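Local structure of kinetochore protein Mis16 (4XYH) at residues A399-A402 / I406-I409. The protein recognises histone H4 and, independently, the CENP-A-specific chaperone Scm3, and probably serves as a histone chaperone in centromere assembly. Residues are numbered along the deposited sequence; the frame is centred on the assembly and turned at random.
Sequences ASLA and ILQI
Ser400 and Gln408 form the antiparallel hydrogen-bonded pair of a beta hairpin in a blade of the WD40 beta-propeller, where segments 399-402 and 406-409 run nearly antiparallel, their N-to-C directions 161° apart. Ser400 N reaches Gln408 O at 2.8 Å, and Gln408 N returns an equally short bond to Ser400 O that is almost straight. Toward the turn, a third bond joins Ala402 N to Ile406 O at 3.1 Å. Between these bonds, the CA-H of Leu401 also points at Ile406 O.

The hairpin illustrates how the alternation of side chains along paired strands separates an apolar face from a polar one. One face, bearing Ala399, Leu401, Leu407 and Ile409, is apolar. Here the two leucines cross obliquely, with CD2 of Leu401 lying 3.8 Å from CB of Leu407; Leu407 CG stands anti to its own nitrogen (chi1 167°), and its CD1 turns back over the neighbouring strand. Val56 and Trp58 of the adjacent sheet pack on this side, so the leucine face belongs to the interface between blades.

The other face carries Ser400 and Gln408, whose buried polar ends are satisfied by residues beyond the hairpin. With chi1 at 51°, Ser400 OG sits over the backbone, flanked by N and C, where bonds to His381 NE2 and Trp410 NE1 fix its rotation; these are the histidine, serine and tryptophan of the Asp-His-Ser/Thr-Trp structural tetrad of WD40 repeats. Gln408 sets OE1 against His378 NE2 and its NE2 against Gly380 O. Strand 41-48 pairs with the far edge of 406-409, so an N-terminal strand completes the last blade, a ring closure common in WD40 propellers. Within the hairpin, Leu407 CD1 comes to rest 3.5 Å from Ser400 O.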
# COMPACT_ATOMS: atom_id res chain seq x y z
N ALA A 399 9.17 4.04 -3.09
CA ALA A 399 9.37 2.71 -3.62
C ALA A 399 8.09 2.30 -4.33
O ALA A 399 6.99 2.54 -3.82
CB ALA A 399 9.74 1.72 -2.51
N SER A 400 8.21 1.68 -5.50
CA SER A 400 7.04 1.16 -6.21
C SER A 400 7.35 -0.16 -6.90
O SER A 400 8.47 -0.38 -7.36
CB SER A 400 6.52 2.19 -7.22
OG SER A 400 7.55 2.69 -8.07
N LEU A 401 6.34 -1.02 -6.95
CA LEU A 401 6.44 -2.37 -7.52
C LEU A 401 5.48 -2.53 -8.67
O LEU A 401 4.37 -2.01 -8.64
CB LEU A 401 6.08 -3.43 -6.48
CG LEU A 401 6.98 -3.78 -5.32
CD1 LEU A 401 6.14 -4.59 -4.35
CD2 LEU A 401 8.17 -4.58 -5.83
N ALA A 402 5.89 -3.31 -9.67
CA ALA A 402 5.01 -3.62 -10.78
C ALA A 402 4.98 -5.13 -10.99
O ALA A 402 5.81 -5.85 -10.43
CB ALA A 402 5.45 -2.89 -12.05
N ILE A 406 9.67 -5.98 -11.15
CA ILE A 406 10.50 -4.79 -11.02
C ILE A 406 10.17 -3.99 -9.78
O ILE A 406 9.01 -3.61 -9.56
CB ILE A 406 10.36 -3.88 -12.25
CG1 ILE A 406 11.01 -4.55 -13.46
CG2 ILE A 406 11.05 -2.55 -12.01
CD1 ILE A 406 12.46 -4.86 -13.24
N LEU A 407 11.18 -3.75 -8.95
CA LEU A 407 11.10 -2.80 -7.86
C LEU A 407 11.84 -1.51 -8.25
O LEU A 407 12.98 -1.56 -8.70
CB LEU A 407 11.69 -3.37 -6.57
CG LEU A 407 11.95 -2.34 -5.46
CD1 LEU A 407 10.64 -1.73 -4.98
CD2 LEU A 407 12.71 -2.94 -4.28
N GLN A 408 11.19 -0.37 -8.08
CA GLN A 408 11.86 0.89 -8.36
C GLN A 408 11.84 1.80 -7.14
O GLN A 408 10.82 1.93 -6.46
CB GLN A 408 11.23 1.61 -9.55
CG GLN A 408 11.90 1.30 -10.86
CD GLN A 408 11.12 1.78 -12.07
OE1 GLN A 408 10.12 2.50 -11.95
NE2 GLN A 408 11.57 1.37 -13.25
N ILE A 409 13.00 2.39 -6.87
CA ILE A 409 13.17 3.36 -5.82
C ILE A 409 13.58 4.68 -6.47
O ILE A 409 14.64 4.77 -7.09
CB ILE A 409 14.22 2.89 -4.80
CG1 ILE A 409 13.74 1.58 -4.16
CG2 ILE A 409 14.47 3.96 -3.73
CD1 ILE A 409 14.69 1.01 -3.14